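Local coordinates for protein (glyceraldehyde 3-phosphate dehydrogenase) (Sulfolobus solfataricus, PDB 1B7G), which catalyses the NAD(P)-dependent oxidative phosphorylation of D-glyceraldehyde 3-phosphate in glycolysis, with a marked preference for NADP, at residues T84-K94 with F106-V114; R135-L145 with H192-I201. The protein carries 1 engineered substitution. All coordinates share one frame; numbering follows the deposited sequence.

Contact 1: residues T84-K94 with F106-V114; sequences TTPNGVGAQYK and FQGGEKAEV. With SO4 (sulfate ion), chain H.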
loop_
_atom_site.group_PDB
_atom_site.type_symbol
_atom_site.label_atom_id
_atom_site.label_comp_id
_atom_site.label_asym_id
_atom_site.label_seq_id
_atom_site.Cartn_x
_atom_site.Cartn_y
_atom_site.Cartn_z
ATOM N N THR A 84 15.976 13.930 9.112
ATOM C CA THR A 84 15.672 12.901 8.117
ATOM C C THR A 84 15.836 13.466 6.717
ATOM O O THR A 84 15.093 13.133 5.792
ATOM C CB THR A 84 14.267 12.317 8.280
ATOM O OG1 THR A 84 13.275 13.336 8.155
ATOM C CG2 THR A 84 14.077 11.626 9.614
ATOM N N THR A 85 16.807 14.343 6.553
ATOM C CA THR A 85 17.147 14.974 5.309
ATOM C C THR A 85 17.936 13.980 4.416
ATOM O O THR A 85 18.509 13.036 4.927
ATOM C CB THR A 85 18.042 16.207 5.552
ATOM O OG1 THR A 85 19.267 15.818 6.206
ATOM C CG2 THR A 85 17.305 17.214 6.418
ATOM N N PRO A 86 18.140 14.333 3.176
ATOM C CA PRO A 86 18.846 13.462 2.239
ATOM C C PRO A 86 20.250 13.149 2.661
ATOM O O PRO A 86 20.853 13.873 3.479
ATOM C CB PRO A 86 18.665 14.164 0.903
ATOM C CG PRO A 86 17.545 15.144 1.073
ATOM C CD PRO A 86 17.579 15.558 2.525
ATOM N N ASN A 87 20.874 12.043 2.207
ATOM C CA ASN A 87 22.248 11.759 2.644
ATOM C C ASN A 87 23.115 12.991 2.393
ATOM O O ASN A 87 23.084 13.595 1.324
ATOM C CB ASN A 87 22.927 10.572 1.977
ATOM C CG ASN A 87 22.079 9.318 1.964
ATOM O OD1 ASN A 87 21.269 9.086 2.858
ATOM N ND2 ASN A 87 22.254 8.504 0.929
ATOM N N GLY A 88 23.943 13.323 3.392
ATOM C CA GLY A 88 24.822 14.473 3.250
ATOM C C GLY A 88 24.213 15.779 3.735
ATOM O O GLY A 88 24.944 16.681 4.136
ATOM N N VAL A 89 22.893 15.917 3.767
ATOM C CA VAL A 89 22.276 17.176 4.235
ATOM C C VAL A 89 22.345 17.264 5.734
ATOM O O VAL A 89 22.481 18.333 6.341
ATOM C CB VAL A 89 20.872 17.303 3.643
ATOM C CG1 VAL A 89 20.149 18.555 4.115
ATOM C CG2 VAL A 89 20.954 17.301 2.101
ATOM N N GLY A 90 22.388 16.132 6.440
ATOM C CA GLY A 90 22.451 16.145 7.896
ATOM C C GLY A 90 23.699 16.853 8.393
ATOM O O GLY A 90 23.645 17.606 9.355
ATOM N N ALA A 91 24.808 16.613 7.733
ATOM C CA ALA A 91 26.089 17.217 8.009
ATOM C C ALA A 91 26.059 18.724 7.759
ATOM O O ALA A 91 26.831 19.468 8.350
ATOM C CB ALA A 91 27.151 16.578 7.095
ATOM N N GLN A 92 25.207 19.157 6.847
ATOM C CA GLN A 92 25.030 20.579 6.577
ATOM C C GLN A 92 24.247 21.213 7.717
ATOM O O GLN A 92 24.570 22.329 8.090
ATOM C CB GLN A 92 24.322 20.783 5.246
ATOM C CG GLN A 92 25.168 20.297 4.059
ATOM C CD GLN A 92 24.455 20.523 2.741
ATOM O OE1 GLN A 92 23.553 21.358 2.632
ATOM N NE2 GLN A 92 24.857 19.780 1.715
ATOM N N TYR A 93 23.299 20.485 8.331
ATOM C CA TYR A 93 22.583 21.024 9.474
ATOM C C TYR A 93 23.318 20.823 10.795
ATOM O O TYR A 93 23.071 21.577 11.747
ATOM C CB TYR A 93 21.163 20.475 9.583
ATOM C CG TYR A 93 20.191 21.179 8.674
ATOM C CD1 TYR A 93 19.622 22.393 9.068
ATOM C CD2 TYR A 93 19.832 20.644 7.452
ATOM C CE1 TYR A 93 18.738 23.057 8.237
ATOM C CE2 TYR A 93 18.952 21.298 6.615
ATOM C CZ TYR A 93 18.407 22.507 7.021
ATOM O OH TYR A 93 17.517 23.143 6.199
ATOM N N LYS A 94 24.293 19.904 10.873
ATOM C CA LYS A 94 24.985 19.699 12.148
ATOM C C LYS A 94 25.487 20.964 12.819
ATOM O O LYS A 94 25.189 21.226 13.995
ATOM C CB LYS A 94 26.025 18.587 12.007
ATOM C CG LYS A 94 26.878 18.355 13.241
ATOM C CD LYS A 94 26.038 17.942 14.432
ATOM C CE LYS A 94 26.899 17.806 15.686
ATOM N NZ LYS A 94 28.063 16.921 15.503
ATOM N N PHE A 106 20.390 11.596 13.748
ATOM C CA PHE A 106 20.587 11.601 12.277
ATOM C C PHE A 106 20.338 10.227 11.671
ATOM O O PHE A 106 20.258 9.232 12.389
ATOM C CB PHE A 106 21.937 12.124 11.866
ATOM C CG PHE A 106 22.370 13.495 12.256
ATOM C CD1 PHE A 106 22.968 13.711 13.499
ATOM C CD2 PHE A 106 22.241 14.571 11.414
ATOM C CE1 PHE A 106 23.410 14.961 13.851
ATOM C CE2 PHE A 106 22.640 15.835 11.771
ATOM C CZ PHE A 106 23.257 16.017 12.998
ATOM N N GLN A 107 20.169 10.168 10.345
ATOM C CA GLN A 107 19.875 8.896 9.680
ATOM C C GLN A 107 21.140 8.225 9.183
ATOM O O GLN A 107 22.177 8.881 9.065
ATOM C CB GLN A 107 18.817 9.061 8.590
ATOM C CG GLN A 107 17.525 9.705 9.173
ATOM C CD GLN A 107 17.108 9.104 10.483
ATOM O OE1 GLN A 107 16.932 7.891 10.596
ATOM N NE2 GLN A 107 16.940 9.937 11.536
ATOM N N GLY A 108 21.083 6.932 8.898
ATOM C CA GLY A 108 22.219 6.142 8.513
ATOM C C GLY A 108 23.057 6.482 7.319
ATOM O O GLY A 108 24.167 5.957 7.135
ATOM N N GLY A 109 22.591 7.354 6.443
ATOM C CA GLY A 109 23.220 7.790 5.226
ATOM C C GLY A 109 24.309 8.824 5.499
ATOM O O GLY A 109 25.111 9.147 4.629
ATOM N N GLU A 110 24.305 9.363 6.711
ATOM C CA GLU A 110 25.315 10.311 7.144
ATOM C C GLU A 110 26.592 9.585 7.568
ATOM O O GLU A 110 26.522 8.398 7.885
ATOM C CB GLU A 110 24.785 11.102 8.361
ATOM C CG GLU A 110 23.617 12.008 7.955
ATOM C CD GLU A 110 23.963 13.055 6.922
ATOM O OE1 GLU A 110 25.067 13.640 6.960
ATOM O OE2 GLU A 110 23.108 13.358 6.062
ATOM N N LYS A 111 27.698 10.305 7.566
ATOM C CA LYS A 111 28.948 9.745 8.064
ATOM C C LYS A 111 28.885 9.564 9.575
ATOM O O LYS A 111 28.261 10.389 10.261
ATOM C CB LYS A 111 30.135 10.657 7.711
ATOM C CG LYS A 111 30.419 10.793 6.235
ATOM C CD LYS A 111 31.605 11.691 5.941
ATOM C CE LYS A 111 31.396 12.467 4.645
ATOM N NZ LYS A 111 32.613 13.292 4.348
ATOM N N ALA A 112 29.577 8.569 10.145
ATOM C CA ALA A 112 29.526 8.354 11.586
ATOM C C ALA A 112 29.979 9.568 12.380
ATOM O O ALA A 112 29.392 9.874 13.443
ATOM C CB ALA A 112 30.350 7.132 12.004
ATOM N N GLU A 113 30.919 10.348 11.822
ATOM C CA GLU A 113 31.371 11.549 12.511
ATOM C C GLU A 113 30.324 12.627 12.697
ATOM O O GLU A 113 30.589 13.588 13.440
ATOM C CB GLU A 113 32.587 12.142 11.753
ATOM C CG GLU A 113 32.130 13.133 10.678
ATOM C CD GLU A 113 33.195 13.504 9.680
ATOM O OE1 GLU A 113 34.339 13.024 9.821
ATOM O OE2 GLU A 113 32.888 14.258 8.730
ATOM N N VAL A 114 29.173 12.613 12.036
ATOM C CA VAL A 114 28.155 13.650 12.223
ATOM C C VAL A 114 27.577 13.605 13.633
ATOM O O VAL A 114 27.055 14.573 14.180
ATOM C CB VAL A 114 27.053 13.493 11.161
ATOM C CG1 VAL A 114 26.086 12.383 11.585
ATOM C CG2 VAL A 114 26.275 14.781 10.918
HETATM S S SO4 H . 31.910 6.837 7.769
HETATM O O1 SO4 H . 33.170 7.290 8.488
HETATM O O2 SO4 H . 31.600 7.835 6.696
HETATM O O3 SO4 H . 30.781 6.697 8.718
HETATM O O4 SO4 H . 32.233 5.506 7.137
HETATM O O HOH W 1 20.481 12.006 6.255
HETATM O O HOH W 2 20.627 9.452 5.614
#
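Glu110 meets the first turn of helix 89-94 with its carboxylate. Glu110 OE2 accepts from Gly90 N at 2.9 Å, the donor standing 56° out of the carboxylate plane, and more weakly from Gly88 N. Glu110 OE1 takes a weak bond from Ala91 N at 3.1 Å. A bend at chi2 (-61°) turns the end of Glu110 to these amides. A buried carboxylate gripped by amides at a helix start is probably stabilised as an anion. Lys94 NZ gives a second polar link, 2.9 Å from Val114 O and above that carbonyl's plane. Lys94 also makes a cation-pi contact with Tyr133.

The apolar evidence centres on Phe106. Val114 CG2 sits over the centre of the Phe106 ring, 3.8 Å above the plane, and also touches Ala91 CA. The Lys94 chain crosses Phe106 at about a right angle, CD lying 3.7 Å from CZ. With an alanine in place of Lys94, Val114 O would probably lose this donor, Tyr133 its cation-pi partner, and a gap is likely to open beside Phe106 CZ. A CB on Gly90 would clash with both Glu110 and Phe106. Asn87 OD1 lies 3.3 Å from Gly109 CA, in a residue that binds NAD(+) by similarity.

The two segments join the start of helix 89-99 to the loop after strand 103-106, which lies between strands 80-83 and 133-136 in the parallel Rossmann-type sheet.

Contact 2: residues R135-L145 with H192-I201; sequences RVVSCNTTALL and HHAKDVNSVI. With SO4 (sulfate ion), chain C; SO4 (sulfate ion), chain F; SO4 (sulfate ion), chain H.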
loop_
_atom_site.group_PDB
_atom_site.type_symbol
_atom_site.label_atom_id
_atom_site.label_comp_id
_atom_site.label_asym_id
_atom_site.label_seq_id
_atom_site.Cartn_x
_atom_site.Cartn_y
_atom_site.Cartn_z
ATOM N N ARG A 135 23.548 8.819 15.657
ATOM C CA ARG A 135 23.271 8.461 14.258
ATOM C C ARG A 135 22.527 7.139 14.248
ATOM O O ARG A 135 23.050 6.153 14.768
ATOM C CB ARG A 135 24.542 8.305 13.401
ATOM C CG ARG A 135 24.148 8.007 11.927
ATOM C CD ARG A 135 25.437 7.724 11.115
ATOM N NE ARG A 135 26.078 6.510 11.621
ATOM C CZ ARG A 135 26.926 5.764 10.921
ATOM N NH1 ARG A 135 27.192 6.078 9.660
ATOM N NH2 ARG A 135 27.429 4.668 11.458
ATOM N N VAL A 136 21.254 7.142 13.875
ATOM C CA VAL A 136 20.546 5.867 13.758
ATOM C C VAL A 136 21.099 5.207 12.471
ATOM O O VAL A 136 21.024 5.820 11.421
ATOM C CB VAL A 136 19.034 6.039 13.638
ATOM C CG1 VAL A 136 18.376 4.719 13.209
ATOM C CG2 VAL A 136 18.396 6.526 14.973
ATOM N N VAL A 137 21.608 3.989 12.542
ATOM C CA VAL A 137 22.200 3.344 11.363
ATOM C C VAL A 137 21.167 3.168 10.243
ATOM O O VAL A 137 19.959 3.317 10.443
ATOM C CB VAL A 137 22.818 1.980 11.674
ATOM C CG1 VAL A 137 24.270 2.156 12.152
ATOM C CG2 VAL A 137 22.018 1.211 12.705
ATOM N N SER A 138 21.665 2.838 9.039
ATOM C CA SER A 138 20.773 2.716 7.880
ATOM C C SER A 138 19.783 1.603 8.063
ATOM O O SER A 138 19.890 0.727 8.938
ATOM C CB SER A 138 21.632 2.461 6.597
ATOM O OG SER A 138 22.056 1.070 6.661
ATOM N N CYS A 139 18.810 1.504 7.144
ATOM C CA CYS A 139 17.804 0.466 7.186
ATOM C C CYS A 139 18.398 -0.954 7.171
ATOM O O CYS A 139 17.976 -1.821 7.916
ATOM C CB CYS A 139 16.904 0.618 5.907
ATOM S SG CYS A 139 16.190 2.303 5.789
ATOM N N ASN A 140 19.356 -1.217 6.256
ATOM C CA ASN A 140 19.883 -2.597 6.219
ATOM C C ASN A 140 20.881 -2.810 7.341
ATOM O O ASN A 140 20.982 -3.926 7.842
ATOM C CB ASN A 140 20.494 -2.879 4.827
ATOM C CG ASN A 140 19.373 -3.131 3.819
ATOM O OD1 ASN A 140 18.446 -3.887 4.101
ATOM N ND2 ASN A 140 19.438 -2.517 2.660
ATOM N N THR A 141 21.537 -1.730 7.824
ATOM C CA THR A 141 22.459 -1.931 8.951
ATOM C C THR A 141 21.638 -2.296 10.186
ATOM O O THR A 141 21.990 -3.139 11.010
ATOM C CB THR A 141 23.283 -0.672 9.230
ATOM O OG1 THR A 141 23.925 -0.227 8.024
ATOM C CG2 THR A 141 24.369 -0.965 10.273
ATOM N N THR A 142 20.495 -1.583 10.330
ATOM C CA THR A 142 19.592 -1.882 11.450
ATOM C C THR A 142 19.149 -3.320 11.466
ATOM O O THR A 142 19.080 -3.961 12.521
ATOM C CB THR A 142 18.368 -0.959 11.435
ATOM O OG1 THR A 142 18.765 0.415 11.586
ATOM C CG2 THR A 142 17.400 -1.288 12.571
ATOM N N ALA A 143 18.748 -3.864 10.285
ATOM C CA ALA A 143 18.234 -5.224 10.255
ATOM C C ALA A 143 19.352 -6.212 10.632
ATOM O O ALA A 143 19.088 -7.140 11.374
ATOM C CB ALA A 143 17.663 -5.534 8.863
ATOM N N LEU A 144 20.573 -5.922 10.210
ATOM C CA LEU A 144 21.703 -6.815 10.577
ATOM C C LEU A 144 21.968 -6.757 12.101
ATOM O O LEU A 144 22.167 -7.776 12.737
ATOM C CB LEU A 144 22.927 -6.370 9.805
ATOM C CG LEU A 144 23.133 -6.804 8.338
ATOM C CD1 LEU A 144 24.108 -5.843 7.686
ATOM C CD2 LEU A 144 23.671 -8.232 8.271
ATOM N N LEU A 145 21.957 -5.562 12.703
ATOM C CA LEU A 145 22.160 -5.411 14.136
ATOM C C LEU A 145 21.084 -6.062 14.982
ATOM O O LEU A 145 21.435 -6.772 15.938
ATOM C CB LEU A 145 22.295 -3.926 14.529
ATOM C CG LEU A 145 23.627 -3.334 14.023
ATOM C CD1 LEU A 145 23.612 -1.821 14.121
ATOM C CD2 LEU A 145 24.766 -4.000 14.795
ATOM N N HIS A 192 29.335 -0.706 2.600
ATOM C CA HIS A 192 29.417 0.123 3.773
ATOM C C HIS A 192 28.744 -0.497 4.998
ATOM O O HIS A 192 29.007 -0.024 6.097
ATOM C CB HIS A 192 28.824 1.521 3.488
ATOM C CG HIS A 192 27.329 1.558 3.408
ATOM N ND1 HIS A 192 26.554 1.646 4.555
ATOM C CD2 HIS A 192 26.452 1.518 2.369
ATOM C CE1 HIS A 192 25.277 1.613 4.240
ATOM N NE2 HIS A 192 25.178 1.580 2.931
ATOM N N HIS A 193 27.826 -1.446 4.814
ATOM C CA HIS A 193 27.137 -2.086 5.894
ATOM C C HIS A 193 28.045 -2.617 6.984
ATOM O O HIS A 193 27.703 -2.432 8.159
ATOM C CB HIS A 193 26.233 -3.220 5.351
ATOM C CG HIS A 193 25.377 -2.650 4.237
ATOM N ND1 HIS A 193 25.819 -2.521 2.946
ATOM C CD2 HIS A 193 24.157 -2.089 4.283
ATOM C CE1 HIS A 193 24.878 -1.930 2.217
ATOM N NE2 HIS A 193 23.838 -1.651 3.013
ATOM N N ALA A 194 29.173 -3.250 6.605
ATOM C CA ALA A 194 30.037 -3.865 7.603
ATOM C C ALA A 194 30.630 -2.840 8.564
ATOM O O ALA A 194 30.473 -2.970 9.768
ATOM C CB ALA A 194 31.103 -4.733 6.925
ATOM N N LYS A 195 31.183 -1.773 8.036
ATOM C CA LYS A 195 31.660 -0.659 8.820
ATOM C C LYS A 195 30.522 -0.096 9.688
ATOM O O LYS A 195 30.730 0.113 10.873
ATOM C CB LYS A 195 32.192 0.430 7.908
ATOM C CG LYS A 195 32.940 1.523 8.628
ATOM C CD LYS A 195 33.323 2.703 7.729
ATOM C CE LYS A 195 34.432 3.476 8.460
ATOM N NZ LYS A 195 34.699 4.819 7.902
ATOM N N ASP A 196 29.334 0.075 9.109
ATOM C CA ASP A 196 28.212 0.605 9.894
ATOM C C ASP A 196 27.840 -0.323 11.025
ATOM O O ASP A 196 27.649 0.210 12.129
ATOM C CB ASP A 196 27.042 1.023 9.024
ATOM C CG ASP A 196 27.420 2.173 8.095
ATOM O OD1 ASP A 196 28.536 2.701 8.299
ATOM O OD2 ASP A 196 26.719 2.494 7.131
ATOM N N VAL A 197 27.837 -1.632 10.843
ATOM C CA VAL A 197 27.579 -2.561 11.948
ATOM C C VAL A 197 28.646 -2.388 13.048
ATOM O O VAL A 197 28.381 -2.413 14.283
ATOM C CB VAL A 197 27.538 -3.986 11.427
ATOM C CG1 VAL A 197 27.655 -5.085 12.492
ATOM C CG2 VAL A 197 26.273 -4.328 10.621
ATOM N N ASN A 198 29.901 -2.261 12.610
ATOM C CA ASN A 198 31.038 -2.082 13.494
ATOM C C ASN A 198 31.036 -0.744 14.233
ATOM O O ASN A 198 31.716 -0.584 15.253
ATOM C CB ASN A 198 32.339 -2.165 12.671
ATOM C CG ASN A 198 32.824 -3.591 12.462
ATOM O OD1 ASN A 198 33.478 -3.845 11.446
ATOM N ND2 ASN A 198 32.571 -4.464 13.398
ATOM N N SER A 199 30.265 0.245 13.790
ATOM C CA SER A 199 30.126 1.502 14.514
ATOM C C SER A 199 29.257 1.280 15.767
ATOM O O SER A 199 29.179 2.126 16.645
ATOM C CB SER A 199 29.390 2.519 13.627
ATOM O OG SER A 199 27.986 2.224 13.573
ATOM N N VAL A 200 28.623 0.137 15.833
ATOM C CA VAL A 200 27.696 -0.313 16.849
ATOM C C VAL A 200 28.263 -1.479 17.638
ATOM O O VAL A 200 28.381 -1.431 18.861
ATOM C CB VAL A 200 26.377 -0.731 16.165
ATOM C CG1 VAL A 200 25.376 -1.392 17.097
ATOM C CG2 VAL A 200 25.732 0.490 15.502
ATOM N N ILE A 201 28.776 -2.483 16.935
ATOM C CA ILE A 201 29.480 -3.612 17.557
ATOM C C ILE A 201 30.932 -3.560 17.085
ATOM O O ILE A 201 31.289 -4.096 16.027
ATOM C CB ILE A 201 28.861 -4.957 17.171
ATOM C CG1 ILE A 201 27.354 -4.949 17.403
ATOM C CG2 ILE A 201 29.519 -6.101 17.960
ATOM C CD1 ILE A 201 26.661 -6.256 17.050
HETATM S S SO4 C . 21.213 0.754 3.166
HETATM O O1 SO4 C . 20.925 1.870 2.274
HETATM O O2 SO4 C . 21.451 -0.529 2.302
HETATM O O3 SO4 C . 20.182 0.369 4.126
HETATM O O4 SO4 C . 22.460 1.115 3.863
HETATM S S SO4 F . 29.440 1.828 -0.312
HETATM O O1 SO4 F . 28.743 3.091 0.133
HETATM O O2 SO4 F . 29.285 1.728 -1.814
HETATM O O3 SO4 F . 28.782 0.624 0.326
HETATM O O4 SO4 F . 30.895 1.920 0.018
HETATM S S SO4 H . 31.910 6.837 7.769
HETATM O O1 SO4 H . 33.170 7.290 8.488
HETATM O O2 SO4 H . 31.600 7.835 6.696
HETATM O O3 SO4 H . 30.781 6.697 8.718
HETATM O O4 SO4 H . 32.233 5.506 7.137
HETATM O O HOH W 3 30.300 4.032 9.854
HETATM O O HOH W 4 24.380 3.387 8.523
#
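At the N terminus of helix 139-145 lies the inorganic phosphate site, Ser138, Asn140, His192 and His193 completed by Arg166, with the chain C sulfate in it. His193 NE2 donates to O2 of this sulfate at 2.7 Å and 176°, in the plane of its ring; Asn140 ND2 reaches the same oxygen, and Asn140 N donates to O3 at 2.8 Å. Ser138 is the N-cap: its OG, set between its own backbone N and carbonyl carbon, is brought to Thr141 N and accepts from it. Cys139, the nucleophile by similarity, follows directly.

Asp196 stands behind His192, probably as a second-shell residue. Asp196 OD2 accepts from His192 ND1 at 2.7 Å, which would steady that imidazole. The salt bridge from Arg135 NH1 to Asp196 OD1 is long, 3.9 Å, with guanidinium and carboxylate planes 79° apart. Arg135 also bonds Ser118, and weakly Ser199 OG at the guanidinium edge.

Among the apolar groups, Leu145 and Val200 meet tip to tip, CD1 to CG2 at a tight 3.4 Å. The Leu145 and Ile201 side chains slide past each other; those of Leu144 and Val197 cross, CD1 to CG2 at 3.9 Å.

The axes of helices 139-145 and 193-198 cross at -57°, 9.3 Å apart, beside strands 157-167 and 291-298 of the mixed sheet.

Along the chain the two contacts stand in series: contact 1 closes before contact 2 opens, and neither nests in nor crosses the other. Contact 1 closes a short loop of 11 residues, through the rest of helix 89-99 and strand 103-106, within the nucleotide-binding part. Contact 2 spans 46 residues, including strand 157-167, tying the end of strand 133-136 of the parallel sheet, and the start of helix 139-152, to helix 193-198 beside the mixed sheet. Their centres lie 14 Å apart, yet they touch: Phe106 O is 2.8 Å from Val136 N, and Arg135 NH1 probably bonds Glu110 O. One sulfate also bridges them, held by Ala112 N and Lys195 NZ.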